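Lipoprotein LpqN (Mycobacterium tuberculosis, PDB 6E5F) supports cell envelope biogenesis, interacts with the periplasmic loop domains of the mycolate transporters MmpL3 and MmpL11, and binds a dodecyl trehalose lipid. Local coordinates at residues Y59-Y64 with Q139-E144; G81-D86 with A195-Q200; F165-L170 with K186-P191. All coordinates share one frame; numbering follows the deposited sequence. Where two conformers were deposited one is given.

Contact 1 of 3, residues Y59-Y64 with Q139-E144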
loop_
_atom_site.group_PDB
_atom_site.type_symbol
_atom_site.label_atom_id
_atom_site.label_comp_id
_atom_site.label_asym_id
_atom_site.label_seq_id
_atom_site.Cartn_x
_atom_site.Cartn_y
_atom_site.Cartn_z
ATOM N N TYR A 59 15.052 0.851 8.538
ATOM C CA TYR A 59 14.020 0.669 9.548
ATOM C C TYR A 59 12.652 0.730 8.882
ATOM O O TYR A 59 12.388 1.615 8.061
ATOM C CB TYR A 59 14.147 1.772 10.597
ATOM C CG TYR A 59 13.554 1.433 11.945
ATOM C CD1 TYR A 59 14.197 0.553 12.807
ATOM C CD2 TYR A 59 12.368 2.010 12.363
ATOM C CE1 TYR A 59 13.662 0.246 14.045
ATOM C CE2 TYR A 59 11.826 1.712 13.596
ATOM C CZ TYR A 59 12.480 0.828 14.433
ATOM O OH TYR A 59 11.957 0.518 15.670
ATOM N N THR A 60 11.776 -0.210 9.233
ATOM C CA THR A 60 10.465 -0.324 8.614
ATOM C C THR A 60 9.363 -0.045 9.632
ATOM O O THR A 60 9.593 0.061 10.840
ATOM C CB THR A 60 10.259 -1.727 8.032
ATOM O OG1 THR A 60 10.212 -2.686 9.099
ATOM C CG2 THR A 60 11.380 -2.084 7.071
ATOM N N ILE A 61 8.136 0.067 9.117
ATOM C CA ILE A 61 6.973 0.184 9.989
ATOM C C ILE A 61 6.850 -1.053 10.866
ATOM O O ILE A 61 6.492 -0.963 12.047
ATOM C CB ILE A 61 5.706 0.437 9.151
ATOM C CG1 ILE A 61 5.767 1.821 8.497
ATOM C CG2 ILE A 61 4.459 0.294 10.020
ATOM C CD1 ILE A 61 4.714 2.056 7.421
ATOM N N ALA A 62 7.140 -2.229 10.307
ATOM C CA ALA A 62 7.098 -3.452 11.102
ATOM C C ALA A 62 8.102 -3.399 12.247
ATOM O O ALA A 62 7.803 -3.838 13.363
ATOM C CB ALA A 62 7.364 -4.662 10.209
ATOM N N ASP A 63 9.303 -2.879 11.989
ATOM C CA ASP A 63 10.280 -2.715 13.060
ATOM C C ASP A 63 9.752 -1.762 14.126
ATOM O O ASP A 63 9.879 -2.024 15.330
ATOM C CB ASP A 63 11.591 -2.177 12.487
ATOM C CG ASP A 63 12.251 -3.139 11.510
ATOM O OD1 ASP A 63 12.137 -4.367 11.699
ATOM O OD2 ASP A 63 12.898 -2.660 10.556
ATOM N N TYR A 64 9.157 -0.649 13.696
ATOM C CA TYR A 64 8.601 0.325 14.627
ATOM C C TYR A 64 7.541 -0.309 15.521
ATOM O O TYR A 64 7.523 -0.079 16.737
ATOM C CB TYR A 64 8.027 1.498 13.827
ATOM C CG TYR A 64 7.260 2.506 14.642
ATOM C CD1 TYR A 64 7.876 3.233 15.648
ATOM C CD2 TYR A 64 5.914 2.738 14.396
ATOM C CE1 TYR A 64 7.168 4.156 16.400
ATOM C CE2 TYR A 64 5.204 3.655 15.135
ATOM C CZ TYR A 64 5.834 4.362 16.134
ATOM O OH TYR A 64 5.110 5.276 16.869
ATOM N N GLN A 139 7.045 8.329 8.731
ATOM C CA GLN A 139 8.497 8.452 8.686
ATOM C C GLN A 139 9.157 7.161 8.216
ATOM O O GLN A 139 10.126 7.195 7.451
ATOM C CB GLN A 139 9.032 8.869 10.056
ATOM C CG GLN A 139 10.529 9.111 10.081
ATOM C CD GLN A 139 11.012 9.655 11.415
ATOM O OE1 GLN A 139 10.216 9.970 12.298
ATOM N NE2 GLN A 139 12.326 9.767 11.565
ATOM N N PHE A 140 8.646 6.009 8.648
ATOM C CA PHE A 140 9.276 4.728 8.354
ATOM C C PHE A 140 8.642 3.999 7.175
ATOM O O PHE A 140 9.102 2.903 6.826
ATOM C CB PHE A 140 9.258 3.839 9.603
ATOM C CG PHE A 140 9.970 4.443 10.776
ATOM C CD1 PHE A 140 11.219 5.027 10.621
ATOM C CD2 PHE A 140 9.384 4.449 12.028
ATOM C CE1 PHE A 140 11.872 5.590 11.694
ATOM C CE2 PHE A 140 10.035 5.011 13.106
ATOM C CZ PHE A 140 11.282 5.581 12.940
ATOM N N ALA A 141 7.635 4.585 6.541
ATOM C CA ALA A 141 7.006 3.960 5.378
ATOM C C ALA A 141 7.986 3.555 4.276
ATOM O O ALA A 141 7.800 2.468 3.703
ATOM C CB ALA A 141 5.933 4.904 4.817
ATOM N N PRO A 142 9.005 4.341 3.920
ATOM C CA PRO A 142 9.869 3.927 2.801
ATOM C C PRO A 142 10.762 2.734 3.105
ATOM O O PRO A 142 11.308 2.145 2.164
ATOM C CB PRO A 142 10.676 5.189 2.473
ATOM C CG PRO A 142 10.529 6.091 3.617
ATOM C CD PRO A 142 9.293 5.710 4.379
ATOM N N GLY A 143 10.898 2.329 4.372
ATOM C CA GLY A 143 11.877 1.311 4.712
ATOM C C GLY A 143 11.655 -0.006 3.989
ATOM O O GLY A 143 12.608 -0.634 3.520
ATOM N N GLU A 144 10.397 -0.441 3.888
ATOM C CA GLU A 144 10.102 -1.764 3.347
ATOM C C GLU A 144 10.569 -1.895 1.901
ATOM O O GLU A 144 11.304 -2.830 1.559
ATOM C CB GLU A 144 8.603 -2.053 3.464
ATOM C CG GLU A 144 8.200 -3.428 2.949
ATOM C CD GLU A 144 6.712 -3.691 3.063
ATOM O OE1 GLU A 144 6.263 -4.769 2.616
ATOM O OE2 GLU A 144 5.992 -2.826 3.599
HETATM O O HOH W 1 8.310 0.354 6.125
#
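Tyr59 meets Phe140 edge to face: its CD2 stands 3.5 Å above the Phe140 ring plane, over the ring centre, and the two planes are turned by 68°. Tyr59 CG is anti to the backbone N (chi1 -157°), which carries the ring away from that N to where its CD2 edge can meet the phenylalanine. Tyr64 reaches the same Phe140 through CB, 3.7 Å from Phe140 CD2, and through the near side of its ring. These two side chains cross at about a right angle, their rings inclined by 49°, an oblique pairing that completes an aromatic cluster. The phenol groups of the two tyrosines are hydrogen-bonded beyond the contact, to Asp67 and to the backbone N of Asp133. Alongside, Ile61 brings its CD1 to 3.6 Å from Ala141 CA.

The backbones come close where Gly143, without a side chain, lets its CA approach Tyr59 O at 3.4 Å in a CA-H...O contact. Thr60 heads the helix 61-66 as N-cap: Asp63 N donates to Thr60 OG1 at 3.0 Å, and Thr60 N returns a bond to Asp63 OD2, a capping box. One water accepts from Ile61 N (3.0 Å) and from Glu144 N (3.2 Å), and donates to Phe140 O (2.8 Å).

No direct hydrogen bond crosses between the segments. They are held by aromatic and aliphatic packing, with one water joining the N-H groups of Ile61 and Glu144 to the carbonyl of Phe140.

Contact 2 of 3, residues G81-D86 with A195-Q200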
loop_
_atom_site.group_PDB
_atom_site.type_symbol
_atom_site.label_atom_id
_atom_site.label_comp_id
_atom_site.label_asym_id
_atom_site.label_seq_id
_atom_site.Cartn_x
_atom_site.Cartn_y
_atom_site.Cartn_z
ATOM N N GLY A 81 -15.744 -0.478 14.242
ATOM C CA GLY A 81 -14.715 0.447 14.661
ATOM C C GLY A 81 -13.712 0.830 13.599
ATOM O O GLY A 81 -12.794 1.612 13.895
ATOM N N SER A 82 -13.850 0.318 12.370
ATOM C CA SER A 82 -12.846 0.560 11.339
ATOM C C SER A 82 -13.327 1.604 10.342
ATOM O O SER A 82 -14.526 1.803 10.153
ATOM C CB SER A 82 -12.518 -0.740 10.591
ATOM O OG SER A 82 -13.599 -1.172 9.784
ATOM N N PRO A 83 -12.406 2.296 9.665
ATOM C CA PRO A 83 -12.826 3.292 8.673
ATOM C C PRO A 83 -13.399 2.622 7.434
ATOM O O PRO A 83 -13.110 1.463 7.131
ATOM C CB PRO A 83 -11.528 4.044 8.349
ATOM C CG PRO A 83 -10.451 3.117 8.710
ATOM C CD PRO A 83 -10.947 2.280 9.848
ATOM N N THR A 84 -14.239 3.365 6.723
ATOM C CA THR A 84 -14.775 2.917 5.444
ATOM C C THR A 84 -13.905 3.516 4.348
ATOM O O THR A 84 -13.802 4.742 4.234
ATOM C CB THR A 84 -16.227 3.353 5.270
ATOM O OG1 THR A 84 -17.005 2.910 6.391
ATOM C CG2 THR A 84 -16.815 2.767 3.990
ATOM N N ILE A 85 -13.282 2.655 3.552
ATOM C CA ILE A 85 -12.329 3.071 2.527
ATOM C C ILE A 85 -12.903 2.652 1.182
ATOM O O ILE A 85 -13.000 1.455 0.886
ATOM C CB ILE A 85 -10.944 2.467 2.764
ATOM C CG1 ILE A 85 -10.390 2.950 4.109
ATOM C CG2 ILE A 85 -9.997 2.853 1.632
ATOM C CD1 ILE A 85 -9.219 2.159 4.612
ATOM N N ASP A 86 -13.291 3.637 0.374
ATOM C CA ASP A 86 -13.899 3.393 -0.934
ATOM C C ASP A 86 -12.810 3.562 -1.990
ATOM O O ASP A 86 -12.540 4.670 -2.457
ATOM C CB ASP A 86 -15.066 4.350 -1.161
ATOM C CG ASP A 86 -15.741 4.140 -2.504
ATOM O OD1 ASP A 86 -16.238 3.022 -2.753
ATOM O OD2 ASP A 86 -15.783 5.097 -3.306
ATOM N N ALA A 195 -7.387 4.574 17.850
ATOM C CA ALA A 195 -6.401 3.758 17.172
ATOM C C ALA A 195 -5.809 4.568 16.030
ATOM O O ALA A 195 -6.266 5.673 15.722
ATOM C CB ALA A 195 -7.025 2.461 16.648
ATOM N N VAL A 196 -4.774 4.018 15.417
ATOM C CA VAL A 196 -4.237 4.540 14.168
ATOM C C VAL A 196 -4.365 3.411 13.163
ATOM O O VAL A 196 -3.702 2.376 13.290
ATOM C CB VAL A 196 -2.785 5.007 14.308
ATOM C CG1 VAL A 196 -2.242 5.445 12.971
ATOM C CG2 VAL A 196 -2.697 6.157 15.303
ATOM N N PHE A 197 -5.228 3.598 12.174
ATOM C CA PHE A 197 -5.352 2.643 11.089
ATOM C C PHE A 197 -4.334 2.991 10.016
ATOM O O PHE A 197 -4.083 4.172 9.733
ATOM C CB PHE A 197 -6.767 2.667 10.518
ATOM C CG PHE A 197 -7.806 2.135 11.469
ATOM C CD1 PHE A 197 -8.377 2.955 12.420
ATOM C CD2 PHE A 197 -8.193 0.806 11.418
ATOM C CE1 PHE A 197 -9.329 2.455 13.301
ATOM C CE2 PHE A 197 -9.141 0.308 12.290
ATOM C CZ PHE A 197 -9.705 1.137 13.230
ATOM N N VAL A 198 -3.720 1.966 9.446
ATOM C CA VAL A 198 -2.687 2.133 8.429
ATOM C C VAL A 198 -3.124 1.352 7.198
ATOM O O VAL A 198 -3.217 0.116 7.234
ATOM C CB VAL A 198 -1.317 1.656 8.920
ATOM C CG1 VAL A 198 -0.256 1.867 7.821
ATOM C CG2 VAL A 198 -0.924 2.375 10.210
ATOM N N LEU A 199 -3.394 2.070 6.116
ATOM C CA LEU A 199 -3.716 1.469 4.832
ATOM C C LEU A 199 -2.453 1.450 3.998
ATOM O O LEU A 199 -1.760 2.465 3.901
ATOM C CB LEU A 199 -4.778 2.299 4.114
ATOM C CG LEU A 199 -5.113 1.903 2.674
ATOM C CD1 LEU A 199 -5.875 0.594 2.647
ATOM C CD2 LEU A 199 -5.896 3.013 1.983
ATOM N N GLN A 200 -2.145 0.304 3.410
ATOM C CA GLN A 200 -1.050 0.226 2.449
ATOM C C GLN A 200 -1.597 -0.293 1.134
ATOM O O GLN A 200 -2.355 -1.269 1.104
ATOM C CB GLN A 200 0.105 -0.630 2.978
ATOM C CG GLN A 200 0.811 0.023 4.179
ATOM C CD GLN A 200 2.155 -0.590 4.506
ATOM O OE1 GLN A 200 2.273 -1.794 4.718
ATOM N NE2 GLN A 200 3.187 0.246 4.546
#
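Pro83 lies on Phe197 where the segment 81-86 passes over one face of the main antiparallel sheet, a layered packing consistent with the alpha/beta sandwich of the Mog1p/PsbP clan. The strand 84-86 belongs to a separate two-stranded sheet with 225-227, and no hydrogen bond links it to 195-200. The separation fits face packing: the nearest CA atoms are 7.8 Å apart for Ser82 and Phe197, and 9.1 Å for Ile85 and Leu199. This register also means that the two segments run in the same sense.

The CH-pi interaction is the clearest feature. Pro83 CD sits 3.4 Å from the centroid of the Phe197 ring and only 8° off its normal, so the methylene is centred over the face. Phe197 chi1 of -68° sets CG anti to the carbonyl carbon, with the CB bond already directed at the passing segment.

Aliphatic contact follows further along. Ile85 and Leu199 point at each other tip to tip, with Ile85 CG2 4.1 Å from Leu199 CD2. Ile85 also packs on Ile190 and Leu125, which places the pair within the hydrophobic layer between the sheets.

Backbone-to-ring contacts close the other end. Ser82 CA lies 3.7 Å from Phe197 CZ, while the Ser82 hydroxyl is engaged with Asp79 O. The shortest approach is that of Gly81 O, 3.2 Å from Phe197 CZ and oblique to the ring.

Contact 3 of 3, residues F165-L170 with K186-P191. With L6T (alpha-D-glucopyranosyl 6-O-dodecyl-alpha-D-glucopyranoside), chain B.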
loop_
_atom_site.group_PDB
_atom_site.type_symbol
_atom_site.label_atom_id
_atom_site.label_comp_id
_atom_site.label_asym_id
_atom_site.label_seq_id
_atom_site.Cartn_x
_atom_site.Cartn_y
_atom_site.Cartn_z
ATOM N N PHE A 165 -6.495 12.299 4.281
ATOM C CA PHE A 165 -5.553 11.859 5.298
ATOM C C PHE A 165 -4.130 11.898 4.754
ATOM O O PHE A 165 -3.907 11.813 3.542
ATOM C CB PHE A 165 -5.899 10.445 5.782
ATOM C CG PHE A 165 -7.140 10.396 6.627
ATOM C CD1 PHE A 165 -7.063 10.584 7.996
ATOM C CD2 PHE A 165 -8.378 10.174 6.054
ATOM C CE1 PHE A 165 -8.202 10.546 8.778
ATOM C CE2 PHE A 165 -9.517 10.134 6.832
ATOM C CZ PHE A 165 -9.427 10.322 8.194
ATOM N N SER A 166 -3.175 12.033 5.667
ATOM C CA SER A 166 -1.770 12.124 5.295
ATOM C C SER A 166 -1.251 10.768 4.838
ATOM O O SER A 166 -1.618 9.723 5.393
ATOM C CB SER A 166 -0.945 12.593 6.493
ATOM O OG SER A 166 -1.345 13.887 6.910
ATOM N N ALA A 167 -0.377 10.793 3.829
ATOM C CA ALA A 167 0.134 9.580 3.222
ATOM C C ALA A 167 1.580 9.771 2.797
ATOM O O ALA A 167 2.133 10.876 2.819
ATOM C CB ALA A 167 -0.728 9.169 2.023
ATOM N N TRP A 168 2.186 8.656 2.411
ATOM C CA TRP A 168 3.532 8.626 1.865
ATOM C C TRP A 168 3.518 7.652 0.705
ATOM O O TRP A 168 2.910 6.586 0.792
ATOM C CB TRP A 168 4.551 8.138 2.899
ATOM C CG TRP A 168 5.933 8.432 2.449
ATOM C CD1 TRP A 168 6.765 7.613 1.748
ATOM C CD2 TRP A 168 6.629 9.660 2.638
ATOM N NE1 TRP A 168 7.954 8.265 1.489
ATOM C CE2 TRP A 168 7.892 9.521 2.029
ATOM C CE3 TRP A 168 6.309 10.856 3.273
ATOM C CZ2 TRP A 168 8.841 10.547 2.039
ATOM C CZ3 TRP A 168 7.246 11.874 3.274
ATOM C CH2 TRP A 168 8.496 11.708 2.664
ATOM N N GLN A 169 4.193 8.009 -0.385
ATOM C CA GLN A 169 4.281 7.108 -1.519
ATOM C C GLN A 169 5.713 7.052 -2.008
ATOM O O GLN A 169 6.386 8.083 -2.106
ATOM C CB GLN A 169 3.355 7.534 -2.669
ATOM C CG GLN A 169 3.423 6.617 -3.883
ATOM C CD GLN A 169 2.251 6.809 -4.826
ATOM O OE1 GLN A 169 1.096 6.798 -4.408
ATOM N NE2 GLN A 169 2.547 6.977 -6.110
ATOM N N LEU A 170 6.176 5.848 -2.300
ATOM C CA LEU A 170 7.427 5.698 -3.023
ATOM C C LEU A 170 7.293 4.554 -4.007
ATOM O O LEU A 170 6.523 3.605 -3.807
ATOM C CB LEU A 170 8.625 5.500 -2.096
ATOM C CG LEU A 170 8.877 4.105 -1.551
ATOM C CD1 LEU A 170 10.306 3.999 -1.008
ATOM C CD2 LEU A 170 7.856 3.744 -0.489
ATOM N N LYS A 186 1.867 3.025 -1.368
ATOM C CA LYS A 186 1.295 4.200 -0.731
ATOM C C LYS A 186 0.811 3.791 0.651
ATOM O O LYS A 186 0.041 2.833 0.783
ATOM C CB LYS A 186 0.139 4.784 -1.549
ATOM C CG LYS A 186 -0.309 6.158 -1.049
ATOM C CD LYS A 186 -1.179 6.891 -2.064
ATOM C CE LYS A 186 -1.270 8.380 -1.737
ATOM N NZ LYS A 186 -1.917 9.178 -2.822
ATOM N N THR A 187 1.281 4.501 1.667
ATOM C CA THR A 187 0.884 4.264 3.048
ATOM C C THR A 187 0.062 5.462 3.504
ATOM O O THR A 187 0.497 6.602 3.364
ATOM C CB THR A 187 2.121 4.103 3.929
ATOM O OG1 THR A 187 2.871 2.957 3.512
ATOM C CG2 THR A 187 1.724 3.930 5.394
ATOM N N VAL A 188 -1.129 5.202 4.029
ATOM C CA VAL A 188 -2.034 6.244 4.503
ATOM C C VAL A 188 -2.267 6.014 5.989
ATOM O O VAL A 188 -2.583 4.896 6.398
ATOM C CB VAL A 188 -3.375 6.210 3.753
ATOM C CG1 VAL A 188 -4.229 7.418 4.132
ATOM C CG2 VAL A 188 -3.163 6.136 2.244
ATOM N N VAL A 189 -2.087 7.059 6.782
ATOM C CA VAL A 189 -2.290 6.984 8.228
ATOM C C VAL A 189 -3.632 7.612 8.565
ATOM O O VAL A 189 -3.910 8.758 8.191
ATOM C CB VAL A 189 -1.131 7.649 8.983
ATOM C CG1 VAL A 189 -1.374 7.630 10.469
ATOM C CG2 VAL A 189 0.160 6.924 8.668
ATOM N N ILE A 190 -4.463 6.855 9.268
ATOM C CA ILE A 190 -5.851 7.233 9.519
ATOM C C ILE A 190 -6.092 7.157 11.023
ATOM O O ILE A 190 -6.553 6.121 11.526
ATOM C CB ILE A 190 -6.818 6.330 8.738
ATOM C CG1 ILE A 190 -6.471 6.308 7.241
ATOM C CG2 ILE A 190 -8.270 6.783 8.959
ATOM C CD1 ILE A 190 -7.072 5.124 6.500
ATOM N N PRO A 191 -5.783 8.208 11.783
ATOM C CA PRO A 191 -6.088 8.179 13.222
ATOM C C PRO A 191 -7.592 8.238 13.434
ATOM O O PRO A 191 -8.274 9.104 12.882
ATOM C CB PRO A 191 -5.395 9.439 13.762
ATOM C CG PRO A 191 -4.461 9.885 12.670
ATOM C CD PRO A 191 -5.109 9.459 11.400
HETATM C C1 L6T B . 14.007 4.281 -10.730
HETATM C C2 L6T B . 14.152 2.926 -11.404
HETATM C C3 L6T B . 13.389 2.927 -12.709
HETATM C C4 L6T B . 11.938 3.264 -12.422
HETATM C C5 L6T B . 11.886 4.642 -11.767
HETATM C C6 L6T B . 10.412 5.085 -11.536
HETATM C CAA L6T B . 14.709 6.505 -10.776
HETATM C CAO L6T B . 16.998 6.019 -10.312
HETATM C CAP L6T B . 17.997 5.787 -9.176
HETATM C CAR L6T B . 17.459 7.183 -11.175
HETATM C CAT L6T B . 16.454 7.385 -12.292
HETATM C CAV L6T B . 15.105 7.669 -11.670
HETATM C CAX L6T B . 8.628 4.392 -10.194
HETATM C CAY L6T B . 7.321 4.240 -11.026
HETATM C CAZ L6T B . 6.302 3.930 -9.932
HETATM C CBA L6T B . 4.918 4.196 -10.526
HETATM C CBB L6T B . 4.083 3.206 -9.704
HETATM C CBC L6T B . 2.759 3.854 -9.422
HETATM C CBD L6T B . 1.969 2.894 -8.469
HETATM C CBE L6T B . 0.963 3.766 -7.760
HETATM C CBF L6T B . 1.281 3.941 -6.230
HETATM C CBG L6T B . 0.851 2.677 -5.458
HETATM C CBH L6T B . -0.627 2.401 -5.645
HETATM C CBI L6T B . -1.517 3.646 -5.549
HETATM O O1 L6T B . 14.592 5.302 -11.553
HETATM O O2 L6T B . 15.536 2.669 -11.666
HETATM O O3 L6T B . 13.483 1.637 -13.326
HETATM O O4 L6T B . 11.214 3.273 -13.652
HETATM O O5 L6T B . 12.608 4.587 -10.515
HETATM O O6 L6T B . 9.794 3.989 -10.923
HETATM O OAN L6T B . 15.705 6.314 -9.749
HETATM O OAQ L6T B . 18.008 6.923 -8.309
HETATM O OAS L6T B . 18.748 6.896 -11.734
HETATM O OAU L6T B . 16.853 8.491 -13.114
HETATM O OAW L6T B . 14.123 7.841 -12.700
#
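Gln169, beside Lys186, turns its polar amide to lipid: Gln169 NE2 lies 3.3 Å from dodecyl carbon CBF of L6T, and its buried OE1 has no hydrogen-bonding partner in the model. OE1 also lies against the extended methylenes of Lys186, but that contact is doubtful in detail, because Lys186 was deposited in two conformers. The lysine ammonium pairs instead with Asp221 and Thr161 O.

The strand pairing is regular from Ala167 to Gln169. Trp168 and Thr187 form a hydrogen-bonded pair, with Trp168 N to Thr187 O and Thr187 N to Trp168 O both at 2.8 Å. Val189 N adds a straight bond to Ser166 O (3.0 Å, 168° at the hydrogen). Toward Phe165 the strands part, its CA lying 6.3 Å from Ile190 CA, and side chains make the contact: Ile190 CG2 lies over one face of Phe165, 3.9 Å from the ring centroid, and the two side chains cross at about a right angle.

The strand axes run at 166°, and Ala167, Gln169, Lys186 and Val188 share one face. The arrangement is that of an antiparallel beta hairpin, 165-176 with 179-192, whose Gln169 lines the glycolipid pocket.

Overall arrangement
Contact 3 holds the hairpin strands 165-176 and 179-192 of the main antiparallel sheet; contact 1 and segment 81-86 of contact 2 lie on opposite faces of it. Contact 1 packs the start of helix 61-66 on the turn that links helices 134-140 and 143-146, its centre about 13 Å from that of contact 3; its Ala141 and Pro142 rest on Trp168, Thr187 and Leu170. Contact 2, centred about 11 Å from contact 3 and 18 Å from contact 1, joins the sheet through strand 195-206, neighbour of 179-192. Along the chain, contacts 1 and 2 interleave, contact 1 closes before contact 3 opens, and contact 3 is nested within contact 2. The lipid pocket thus opens on the face that segment 81-86 packs on.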